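PDB 1T3Q: quinoline 2-oxidoreductase medium subunit from Pseudomonas putida, which binds FAD in the medium subunit of a molybdenum hydroxylase that oxidises quinoline, and probably takes part in passing the electrons onward. Local coordinates for residues P94-H99 / W178-Y183; M128-A133 / E218-A223; V193-G198 / I211-V216; S238-A243 / I271-I276. All blocks are in the same frame, centred on the assembly; numbering follows the deposited sequence.

Contact 1. Residues P94-H99 / W178-Y183; sequences PKVLAH and WEFDEY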
loop_
_atom_site.group_PDB
_atom_site.type_symbol
_atom_site.label_atom_id
_atom_site.label_comp_id
_atom_site.label_asym_id
_atom_site.label_seq_id
_atom_site.Cartn_x
_atom_site.Cartn_y
_atom_site.Cartn_z
ATOM N N PRO C 94 40.519 19.275 29.260
ATOM C CA PRO C 94 40.123 18.991 27.878
ATOM C C PRO C 94 40.902 17.839 27.235
ATOM O O PRO C 94 40.388 17.160 26.349
ATOM C CB PRO C 94 40.326 20.337 27.168
ATOM C CG PRO C 94 41.338 21.040 28.007
ATOM C CD PRO C 94 40.932 20.680 29.413
ATOM N N LYS C 95 42.133 17.605 27.679
ATOM C CA LYS C 95 42.909 16.513 27.102
ATOM C C LYS C 95 42.345 15.160 27.535
ATOM O O LYS C 95 42.416 14.172 26.795
ATOM C CB LYS C 95 44.387 16.638 27.487
ATOM C CG LYS C 95 45.040 17.882 26.896
ATOM C CD LYS C 95 46.554 17.779 26.836
ATOM C CE LYS C 95 47.174 17.708 28.213
ATOM N NZ LYS C 95 48.661 17.746 28.114
ATOM N N VAL C 96 41.771 15.120 28.732
ATOM C CA VAL C 96 41.178 13.893 29.251
ATOM C C VAL C 96 39.832 13.647 28.570
ATOM O O VAL C 96 39.492 12.513 28.226
ATOM C CB VAL C 96 40.955 13.980 30.783
ATOM C CG1 VAL C 96 40.177 12.760 31.268
ATOM C CG2 VAL C 96 42.301 14.063 31.504
ATOM N N LEU C 97 39.078 14.723 28.366
ATOM C CA LEU C 97 37.763 14.641 27.739
ATOM C C LEU C 97 37.796 14.127 26.304
ATOM O O LEU C 97 36.777 13.673 25.784
ATOM C CB LEU C 97 37.079 16.007 27.797
ATOM C CG LEU C 97 36.615 16.412 29.202
ATOM C CD1 LEU C 97 36.296 17.895 29.245
ATOM C CD2 LEU C 97 35.400 15.585 29.589
ATOM N N ALA C 98 38.957 14.196 25.662
ATOM C CA ALA C 98 39.087 13.709 24.295
ATOM C C ALA C 98 38.869 12.195 24.258
ATOM O O ALA C 98 38.496 11.631 23.227
ATOM C CB ALA C 98 40.469 14.050 23.744
ATOM N N HIS C 99 39.100 11.547 25.395
ATOM C CA HIS C 99 38.947 10.100 25.524
ATOM C C HIS C 99 37.525 9.687 25.895
ATOM O O HIS C 99 37.166 8.515 25.786
ATOM C CB HIS C 99 39.913 9.568 26.591
ATOM C CG HIS C 99 41.358 9.682 26.214
ATOM N ND1 HIS C 99 41.984 8.773 25.387
ATOM C CD2 HIS C 99 42.292 10.611 26.529
ATOM C CE1 HIS C 99 43.242 9.137 25.209
ATOM N NE2 HIS C 99 43.453 10.249 25.890
ATOM N N TRP C 178 50.453 17.965 34.404
ATOM C CA TRP C 178 49.739 16.713 34.174
ATOM C C TRP C 178 49.680 16.170 32.752
ATOM O O TRP C 178 49.628 16.919 31.775
ATOM C CB TRP C 178 48.295 16.838 34.663
ATOM C CG TRP C 178 48.132 16.953 36.135
ATOM C CD1 TRP C 178 47.981 18.102 36.863
ATOM C CD2 TRP C 178 48.071 15.874 37.068
ATOM N NE1 TRP C 178 47.824 17.798 38.196
ATOM C CE2 TRP C 178 47.876 16.438 38.349
ATOM C CE3 TRP C 178 48.160 14.481 36.947
ATOM C CZ2 TRP C 178 47.769 15.655 39.505
ATOM C CZ3 TRP C 178 48.053 13.701 38.097
ATOM C CH2 TRP C 178 47.860 14.293 39.359
ATOM N N GLU C 179 49.666 14.845 32.662
ATOM C CA GLU C 179 49.538 14.134 31.399
ATOM C C GLU C 179 48.653 12.941 31.727
ATOM O O GLU C 179 48.720 12.396 32.832
ATOM C CB GLU C 179 50.901 13.677 30.862
ATOM C CG GLU C 179 51.795 14.827 30.406
ATOM C CD GLU C 179 51.214 15.623 29.240
ATOM O OE1 GLU C 179 51.794 16.674 28.891
ATOM O OE2 GLU C 179 50.188 15.204 28.666
ATOM N N PHE C 180 47.816 12.547 30.775
ATOM C CA PHE C 180 46.886 11.446 30.980
ATOM C C PHE C 180 46.868 10.506 29.785
ATOM O O PHE C 180 47.158 10.908 28.659
ATOM C CB PHE C 180 45.478 12.017 31.199
ATOM C CG PHE C 180 44.382 10.985 31.188
ATOM C CD1 PHE C 180 43.975 10.365 32.366
ATOM C CD2 PHE C 180 43.748 10.640 29.997
ATOM C CE1 PHE C 180 42.948 9.417 32.361
ATOM C CE2 PHE C 180 42.719 9.692 29.977
ATOM C CZ PHE C 180 42.317 9.080 31.162
ATOM N N ASP C 181 46.522 9.251 30.041
ATOM C CA ASP C 181 46.431 8.259 28.986
ATOM C C ASP C 181 45.628 7.079 29.509
ATOM O O ASP C 181 45.415 6.951 30.711
ATOM C CB ASP C 181 47.821 7.800 28.554
ATOM C CG ASP C 181 47.823 7.174 27.174
ATOM O OD1 ASP C 181 48.899 6.716 26.742
ATOM O OD2 ASP C 181 46.756 7.145 26.517
ATOM N N GLU C 182 45.172 6.223 28.605
ATOM C CA GLU C 182 44.388 5.066 29.003
ATOM C C GLU C 182 44.450 4.004 27.916
ATOM O O GLU C 182 44.930 4.260 26.815
ATOM C CB GLU C 182 42.931 5.476 29.235
ATOM C CG GLU C 182 42.151 5.788 27.955
ATOM C CD GLU C 182 40.751 6.303 28.233
ATOM O OE1 GLU C 182 39.869 6.160 27.357
ATOM O OE2 GLU C 182 40.534 6.863 29.327
ATOM N N TYR C 183 43.971 2.810 28.239
ATOM C CA TYR C 183 43.946 1.711 27.288
ATOM C C TYR C 183 42.491 1.329 27.050
ATOM O O TYR C 183 41.792 0.921 27.976
ATOM C CB TYR C 183 44.690 0.498 27.843
ATOM C CG TYR C 183 44.821 -0.648 26.862
ATOM C CD1 TYR C 183 45.888 -0.705 25.967
ATOM C CD2 TYR C 183 43.887 -1.687 26.840
ATOM C CE1 TYR C 183 46.032 -1.771 25.076
ATOM C CE2 TYR C 183 44.020 -2.759 25.950
ATOM C CZ TYR C 183 45.097 -2.795 25.075
ATOM O OH TYR C 183 45.257 -3.860 24.214
HETATM O O HOH W 1 48.287 19.332 30.981
HETATM O O HOH W 2 40.665 6.568 24.438
HETATM O O HOH W 3 45.858 11.732 26.521
#
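K95 NZ is gripped from two sources: E179 OE2, in a salt bridge of 3.0 Å, and a water, which it meets by a long, weak bond. The pairing shows how a helix of an FAD-binding region can be fastened to a neighbouring antiparallel sheet, here helix 92-97 against strand 177-183. The lysine chain bends at its third torsion (-65°), and NZ reaches OE2 from above the carboxylate plane, 38° out of it. The same water donates to W178 O at 2.9 Å, tying the lysine to the strand backbone as well. Next along, V96 lays CG2 over a face of the F180 ring in a CH-pi contact, 3.7 Å from CG of that ring. H99 meets the same phenyl group differently: the edge of F180 turns toward the imidazole face in an offset edge-to-face pair, planes 63° apart, with H99 CD2 3.6 Å from F180 CE2. H99 also touches the FAD, while its CB lies 3.5 Å from E182 OE1. The other oxygen, E182 OE2, is close to a carboxylate oxygen of E123, an FAD-binding residue, a closeness that would probably raise the proton affinity of one of the pair. An alanine in place of H99 would probably leave the F180 edge without its aromatic partner and two bridging waters without their ring nitrogens. One of those waters joins H99 ND1, at 2.7 Å, to E182 OE1; the other, bonded to H99 NE2, donates to F180 O at 2.6 Å.

Contact 2. Residues M128-A133 / E218-A223; sequences MATLGA and ERAHQA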
loop_
_atom_site.group_PDB
_atom_site.type_symbol
_atom_site.label_atom_id
_atom_site.label_comp_id
_atom_site.label_asym_id
_atom_site.label_seq_id
_atom_site.Cartn_x
_atom_site.Cartn_y
_atom_site.Cartn_z
ATOM N N MET C 128 38.735 14.202 38.723
ATOM C CA MET C 128 38.407 15.153 39.781
ATOM C C MET C 128 39.057 14.763 41.105
ATOM O O MET C 128 39.587 15.616 41.816
ATOM C CB MET C 128 36.891 15.265 39.946
ATOM C CG MET C 128 36.182 15.846 38.733
ATOM S SD MET C 128 36.841 17.458 38.221
ATOM C CE MET C 128 37.921 16.986 36.842
ATOM N N ALA C 129 39.022 13.474 41.434
ATOM C CA ALA C 129 39.626 12.998 42.674
ATOM C C ALA C 129 41.125 13.237 42.636
ATOM O O ALA C 129 41.714 13.732 43.597
ATOM C CB ALA C 129 39.339 11.506 42.868
ATOM N N THR C 130 41.734 12.888 41.507
ATOM C CA THR C 130 43.166 13.038 41.310
ATOM C C THR C 130 43.625 14.494 41.366
ATOM O O THR C 130 44.715 14.794 41.860
ATOM C CB THR C 130 43.581 12.412 39.960
ATOM O OG1 THR C 130 43.287 11.009 39.983
ATOM C CG2 THR C 130 45.059 12.604 39.705
ATOM N N LEU C 131 42.797 15.398 40.858
ATOM C CA LEU C 131 43.138 16.815 40.861
ATOM C C LEU C 131 42.761 17.485 42.175
ATOM O O LEU C 131 42.918 18.695 42.331
ATOM C CB LEU C 131 42.442 17.524 39.698
ATOM C CG LEU C 131 42.933 17.086 38.319
ATOM C CD1 LEU C 131 42.141 17.804 37.246
ATOM C CD2 LEU C 131 44.423 17.384 38.191
ATOM N N GLY C 132 42.261 16.693 43.116
ATOM C CA GLY C 132 41.874 17.228 44.410
ATOM C C GLY C 132 40.769 18.263 44.340
ATOM O O GLY C 132 40.824 19.289 45.015
ATOM N N ALA C 133 39.750 17.998 43.532
ATOM C CA ALA C 133 38.647 18.934 43.403
ATOM C C ALA C 133 37.682 18.814 44.579
ATOM O O ALA C 133 37.736 17.856 45.353
ATOM C CB ALA C 133 37.907 18.696 42.093
ATOM N N GLU C 218 37.516 0.061 41.983
ATOM C CA GLU C 218 36.294 0.852 42.073
ATOM C C GLU C 218 36.473 2.343 42.324
ATOM O O GLU C 218 35.546 3.124 42.105
ATOM C CB GLU C 218 35.360 0.263 43.127
ATOM C CG GLU C 218 34.407 -0.769 42.554
ATOM C CD GLU C 218 33.310 -1.143 43.521
ATOM O OE1 GLU C 218 32.758 -0.232 44.175
ATOM O OE2 GLU C 218 32.992 -2.347 43.621
ATOM N N ARG C 219 37.655 2.739 42.780
ATOM C CA ARG C 219 37.934 4.148 43.042
ATOM C C ARG C 219 39.329 4.454 42.525
ATOM O O ARG C 219 40.132 3.545 42.319
ATOM C CB ARG C 219 37.883 4.439 44.544
ATOM C CG ARG C 219 36.709 3.805 45.272
ATOM C CD ARG C 219 36.810 4.049 46.765
ATOM N NE ARG C 219 36.545 5.443 47.105
ATOM C CZ ARG C 219 36.707 5.965 48.316
ATOM N NH1 ARG C 219 36.431 7.246 48.527
ATOM N NH2 ARG C 219 37.159 5.211 49.312
ATOM N N ALA C 220 39.620 5.733 42.321
ATOM C CA ALA C 220 40.935 6.132 41.844
ATOM C C ALA C 220 41.985 5.641 42.836
ATOM O O ALA C 220 41.756 5.628 44.046
ATOM C CB ALA C 220 41.011 7.644 41.713
ATOM N N HIS C 221 43.132 5.221 42.318
ATOM C CA HIS C 221 44.206 4.749 43.172
ATOM C C HIS C 221 45.359 5.731 43.137
ATOM O O HIS C 221 46.014 5.895 42.107
ATOM C CB HIS C 221 44.708 3.379 42.720
ATOM C CG HIS C 221 45.911 2.904 43.473
ATOM N ND1 HIS C 221 47.139 2.717 42.875
ATOM C CD2 HIS C 221 46.080 2.602 44.781
ATOM C CE1 HIS C 221 48.013 2.321 43.782
ATOM N NE2 HIS C 221 47.395 2.242 44.948
ATOM N N GLN C 222 45.593 6.395 44.261
ATOM C CA GLN C 222 46.696 7.337 44.355
ATOM C C GLN C 222 47.884 6.478 44.769
ATOM O O GLN C 222 47.955 5.993 45.906
ATOM C CB GLN C 222 46.383 8.410 45.403
ATOM C CG GLN C 222 45.064 9.138 45.144
ATOM C CD GLN C 222 45.032 9.876 43.807
ATOM O OE1 GLN C 222 43.968 10.048 43.208
ATOM N NE2 GLN C 222 46.195 10.322 43.342
ATOM N N ALA C 223 48.796 6.264 43.823
ATOM C CA ALA C 223 49.974 5.429 44.037
ATOM C C ALA C 223 51.054 6.111 44.860
ATOM O O ALA C 223 52.081 6.539 44.327
ATOM C CB ALA C 223 50.546 4.988 42.691
#
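T130 and Q222 meet through their oxygens, OG1 and OE1, which lie 3.4 Å apart without forming a hydrogen bond. The contact sets the end of helix 123-130, in the FAD-binding part of the chain, against strand 221-222, an outermost strand of the four-stranded antiparallel sheet in the C-terminal part. Q222 leaves the strand to one side, and its bend at the second torsion (-61°) turns CD back; OE1 of Q222 then comes to 3.6 Å from T130 CA. Beside this polar pair the two methyl groups A129 CB and A220 CB face each other at 4.4 Å, a light apolar touch between residues too small to interlock. One shell further out, the threonine hydroxyl proves to be engaged within its own helix. OG1 stands anti to the carbonyl carbon (chi1 -62°), and it is hydrogen-bonded to the carbonyl of F126, one turn earlier. A212, on the adjoining strand, packs against both T130 and Q222. W178 touches T130 as well, from the far edge strand of the sheet. The helix then stops in a Schellman motif, where G132 takes a positive phi of 62°. Two backbone bonds reach back into the last turn there: G132 N to A129 O at 3.0 Å, and A133 N to M128 O at 2.9 Å.

Contact 3. Residues V193-G198 / I211-V216; sequences VMAAAG and IALGAV
M194 and G214 exchange a pair of backbone hydrogen bonds, the shorter running from G214 N to M194 O at 2.8 Å. A196 and A212 form the second such pair, with A196 N 2.9 Å from A212 O. Between these two hydrogen-bonded pairs lies the non-hydrogen-bonded pair A195 and L213, where a CA-H...O contact brings A195 CA to 3.2 Å from A212 O. The tightest side-chain fit is over G214. M194 holds CG between its backbone N and carbonyl carbon (chi1 58°), which lays that carbon 3.4 Å from G214 O; a CB on G214 would fall only 2.9 Å from M194 CG, a clash that the missing side chain avoids. This is the body of a beta hairpin, strands 193-202 and 205-214, the two inner strands of an antiparallel four-stranded sheet. M194, A196 and A212 look toward helix 123-130, whereas A195, A197 and L213 look toward helix 261-284. On that second face I211 sends CD1 to 3.8 Å from A197 CB. Packing is looser at A215, where the second strand gives out. With a positive phi of 68° this residue leaves the strand but still points its CB toward the first one; it is partly exposed, the one touching residue here that is not buried, and its CB lies 4.3 Å from M194 CE. Just beyond, the fit closes again: the V193 and V216 side chains cross obliquely, CG1 of V193 3.7 Å from CG2 of V216, with L251 and P253 also packing on V216.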
loop_
_atom_site.group_PDB
_atom_site.type_symbol
_atom_site.label_atom_id
_atom_site.label_comp_id
_atom_site.label_asym_id
_atom_site.label_seq_id
_atom_site.Cartn_x
_atom_site.Cartn_y
_atom_site.Cartn_z
ATOM N N VAL C 193 42.035 0.431 31.656
ATOM C CA VAL C 193 42.880 1.085 32.652
ATOM C C VAL C 193 43.251 2.497 32.203
ATOM O O VAL C 193 43.476 2.745 31.016
ATOM C CB VAL C 193 44.204 0.306 32.892
ATOM C CG1 VAL C 193 43.911 -1.097 33.402
ATOM C CG2 VAL C 193 45.017 0.239 31.598
ATOM N N MET C 194 43.293 3.426 33.151
ATOM C CA MET C 194 43.685 4.794 32.845
ATOM C C MET C 194 44.681 5.236 33.905
ATOM O O MET C 194 44.716 4.680 35.001
ATOM C CB MET C 194 42.475 5.733 32.809
ATOM C CG MET C 194 41.645 5.800 34.082
ATOM S SD MET C 194 40.313 7.010 33.896
ATOM C CE MET C 194 39.127 6.086 32.961
ATOM N N ALA C 195 45.514 6.213 33.566
ATOM C CA ALA C 195 46.511 6.702 34.503
ATOM C C ALA C 195 46.827 8.167 34.248
ATOM O O ALA C 195 46.743 8.654 33.118
ATOM C CB ALA C 195 47.786 5.865 34.402
ATOM N N ALA C 196 47.183 8.864 35.317
ATOM C CA ALA C 196 47.524 10.272 35.237
ATOM C C ALA C 196 48.814 10.462 36.007
ATOM O O ALA C 196 49.062 9.783 37.006
ATOM C CB ALA C 196 46.411 11.123 35.843
ATOM N N ALA C 197 49.647 11.376 35.532
ATOM C CA ALA C 197 50.911 11.646 36.192
ATOM C C ALA C 197 51.108 13.147 36.279
ATOM O O ALA C 197 51.140 13.837 35.257
ATOM C CB ALA C 197 52.057 11.008 35.416
ATOM N N GLY C 198 51.205 13.645 37.509
ATOM C CA GLY C 198 51.420 15.063 37.734
ATOM C C GLY C 198 52.822 15.212 38.290
ATOM O O GLY C 198 53.137 14.659 39.346
ATOM N N ILE C 211 50.986 10.195 41.078
ATOM C CA ILE C 211 50.649 9.166 40.103
ATOM C C ILE C 211 49.327 8.543 40.525
ATOM O O ILE C 211 49.166 8.155 41.683
ATOM C CB ILE C 211 51.728 8.061 40.071
ATOM C CG1 ILE C 211 53.115 8.691 39.915
ATOM C CG2 ILE C 211 51.442 7.082 38.934
ATOM C CD1 ILE C 211 53.252 9.609 38.714
ATOM N N ALA C 212 48.385 8.449 39.590
ATOM C CA ALA C 212 47.077 7.880 39.887
ATOM C C ALA C 212 46.586 6.940 38.795
ATOM O O ALA C 212 46.785 7.188 37.607
ATOM C CB ALA C 212 46.059 9.000 40.097
ATOM N N LEU C 213 45.939 5.858 39.211
ATOM C CA LEU C 213 45.394 4.884 38.275
ATOM C C LEU C 213 43.887 4.785 38.463
ATOM O O LEU C 213 43.391 4.774 39.592
ATOM C CB LEU C 213 46.025 3.506 38.493
ATOM C CG LEU C 213 47.438 3.282 37.945
ATOM C CD1 LEU C 213 48.434 4.178 38.668
ATOM C CD2 LEU C 213 47.818 1.826 38.128
ATOM N N GLY C 214 43.162 4.722 37.352
ATOM C CA GLY C 214 41.719 4.614 37.423
ATOM C C GLY C 214 41.216 3.429 36.624
ATOM O O GLY C 214 41.951 2.861 35.815
ATOM N N ALA C 215 39.961 3.054 36.860
ATOM C CA ALA C 215 39.325 1.941 36.158
ATOM C C ALA C 215 39.922 0.581 36.504
ATOM O O ALA C 215 39.470 -0.444 36.000
ATOM C CB ALA C 215 39.383 2.173 34.649
ATOM N N VAL C 216 40.945 0.567 37.348
ATOM C CA VAL C 216 41.549 -0.696 37.747
ATOM C C VAL C 216 40.752 -1.197 38.941
ATOM O O VAL C 216 40.421 -2.380 39.040
ATOM C CB VAL C 216 43.028 -0.520 38.138
ATOM C CG1 VAL C 216 43.615 -1.858 38.559
ATOM C CG2 VAL C 216 43.806 0.035 36.964
#

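Contact 4. Residues S238-A243 / I271-I276; sequences STAATA and ITQRVI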
loop_
_atom_site.group_PDB
_atom_site.type_symbol
_atom_site.label_atom_id
_atom_site.label_comp_id
_atom_site.label_asym_id
_atom_site.label_seq_id
_atom_site.Cartn_x
_atom_site.Cartn_y
_atom_site.Cartn_z
ATOM N N SER C 238 63.942 3.295 32.834
ATOM C CA SER C 238 64.026 2.369 33.960
ATOM C C SER C 238 63.333 2.895 35.216
ATOM O O SER C 238 62.718 2.128 35.957
ATOM C CB SER C 238 65.489 2.043 34.276
ATOM O OG SER C 238 66.202 3.207 34.652
ATOM N N THR C 239 63.437 4.199 35.450
ATOM C CA THR C 239 62.821 4.817 36.620
ATOM C C THR C 239 61.305 4.830 36.475
ATOM O O THR C 239 60.576 4.521 37.421
ATOM C CB THR C 239 63.315 6.270 36.812
ATOM O OG1 THR C 239 64.741 6.274 36.958
ATOM C CG2 THR C 239 62.691 6.885 38.056
ATOM N N ALA C 240 60.830 5.199 35.291
ATOM C CA ALA C 240 59.399 5.233 35.039
ATOM C C ALA C 240 58.854 3.811 35.148
ATOM O O ALA C 240 57.737 3.599 35.616
ATOM C CB ALA C 240 59.123 5.805 33.654
ATOM N N ALA C 241 59.660 2.838 34.725
ATOM C CA ALA C 241 59.261 1.437 34.785
ATOM C C ALA C 241 59.120 0.978 36.234
ATOM O O ALA C 241 58.148 0.313 36.589
ATOM C CB ALA C 241 60.282 0.567 34.060
ATOM N N THR C 242 60.093 1.333 37.071
ATOM C CA THR C 242 60.051 0.947 38.478
ATOM C C THR C 242 58.864 1.603 39.179
ATOM O O THR C 242 58.181 0.973 39.986
ATOM C CB THR C 242 61.347 1.355 39.216
ATOM O OG1 THR C 242 62.469 0.715 38.602
ATOM C CG2 THR C 242 61.278 0.942 40.675
ATOM N N ALA C 243 58.618 2.869 38.867
ATOM C CA ALA C 243 57.499 3.583 39.478
ATOM C C ALA C 243 56.177 2.938 39.064
ATOM O O ALA C 243 55.241 2.852 39.864
ATOM C CB ALA C 243 57.521 5.047 39.062
ATOM N N ILE C 271 50.754 1.407 30.786
ATOM C CA ILE C 271 50.177 2.735 30.627
ATOM C C ILE C 271 50.767 3.736 31.623
ATOM O O ILE C 271 51.036 4.891 31.277
ATOM C CB ILE C 271 48.649 2.682 30.803
ATOM C CG1 ILE C 271 48.046 1.740 29.755
ATOM C CG2 ILE C 271 48.054 4.077 30.686
ATOM C CD1 ILE C 271 48.349 2.134 28.318
ATOM N N THR C 272 50.966 3.291 32.858
ATOM C CA THR C 272 51.518 4.155 33.896
ATOM C C THR C 272 52.934 4.588 33.538
ATOM O O THR C 272 53.289 5.760 33.672
ATOM C CB THR C 272 51.525 3.440 35.259
ATOM O OG1 THR C 272 50.173 3.226 35.683
ATOM C CG2 THR C 272 52.256 4.272 36.307
ATOM N N GLN C 273 53.741 3.639 33.074
ATOM C CA GLN C 273 55.107 3.940 32.681
ATOM C C GLN C 273 55.093 4.961 31.550
ATOM O O GLN C 273 55.869 5.919 31.546
ATOM C CB GLN C 273 55.809 2.660 32.224
ATOM C CG GLN C 273 57.127 2.893 31.522
ATOM C CD GLN C 273 57.851 1.601 31.196
ATOM O OE1 GLN C 273 58.802 1.595 30.419
ATOM N NE2 GLN C 273 57.409 0.501 31.797
ATOM N N ARG C 274 54.191 4.758 30.598
ATOM C CA ARG C 274 54.068 5.648 29.453
ATOM C C ARG C 274 53.700 7.077 29.848
ATOM O O ARG C 274 54.308 8.036 29.369
ATOM C CB ARG C 274 53.015 5.108 28.482
ATOM C CG ARG C 274 52.858 5.945 27.225
ATOM C CD ARG C 274 51.556 5.626 26.510
ATOM N NE ARG C 274 51.475 4.235 26.077
ATOM C CZ ARG C 274 50.376 3.676 25.576
ATOM N NH1 ARG C 274 50.390 2.404 25.200
ATOM N NH2 ARG C 274 49.262 4.386 25.459
ATOM N N VAL C 275 52.703 7.219 30.717
ATOM C CA VAL C 275 52.257 8.539 31.148
ATOM C C VAL C 275 53.300 9.266 32.005
ATOM O O VAL C 275 53.438 10.491 31.924
ATOM C CB VAL C 275 50.893 8.451 31.901
ATOM C CG1 VAL C 275 51.066 7.775 33.256
ATOM C CG2 VAL C 275 50.296 9.842 32.056
ATOM N N ILE C 276 54.045 8.524 32.817
ATOM C CA ILE C 276 55.077 9.143 33.641
ATOM C C ILE C 276 56.134 9.767 32.729
ATOM O O ILE C 276 56.517 10.923 32.910
ATOM C CB ILE C 276 55.765 8.119 34.562
ATOM C CG1 ILE C 276 54.803 7.688 35.671
ATOM C CG2 ILE C 276 57.047 8.719 35.148
ATOM C CD1 ILE C 276 55.340 6.573 36.544
#
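Q273 holds CG anti to its backbone N (chi1 168°) and continues extended, its chain touching A240 and A241, while I276, with CG1 anti to the carbonyl carbon (chi1 -71°), points both its branches at A240 and A243. The amide carbon of Q273, CD, comes to 3.9 Å from A241 CB, and its CG lies 4.1 Å from A240 CB. I276 divides its work: CG2 touches A240 CB at 3.9 Å, and CD1 reaches A243 CB at 3.7 Å. Two helices of the C-terminal domain, 237-248 and 261-284, meet here, with segment axes 8.2 Å apart and at 135° between their directions. Alanines let the backbones come near, A240 CA lying 5.1 Å from Q273 CA. Behind, helix 261-284 rests on the sheet, T272 and V275 packing on A195; A243 in turn packs on L230 of helix 224-230. An alanine in place of Q273 would probably uncover A241 and open a gap beside A240, since CG and the amide make those contacts. With methyl groups and aliphatic branches doing most of the touching, the two helices are held here chiefly by burial and close fit, not by directional bonds.

How the contacts relate
The four contacts cluster around contact 3, at the C-terminal sheet and its border with the FAD-binding part. The centre of contact 3 lies about 8 Å from that of contact 2, 10 Å from contact 1 and 11 Å from contact 4. Its hairpin supplies the inner strands of the four-stranded sheet, with contacts 1 and 2 on the two outer ones. Contacts 1 and 2 alternate along the chain; contact 4 comes last in sequence. Helix 123-130 lies on one face and helix 261-284 on the other, and D181 of contact 1 forms a salt bridge with R274 of contact 4. The sheet thereby joins the FAD-binding region on one face to the C-terminal helices on the other.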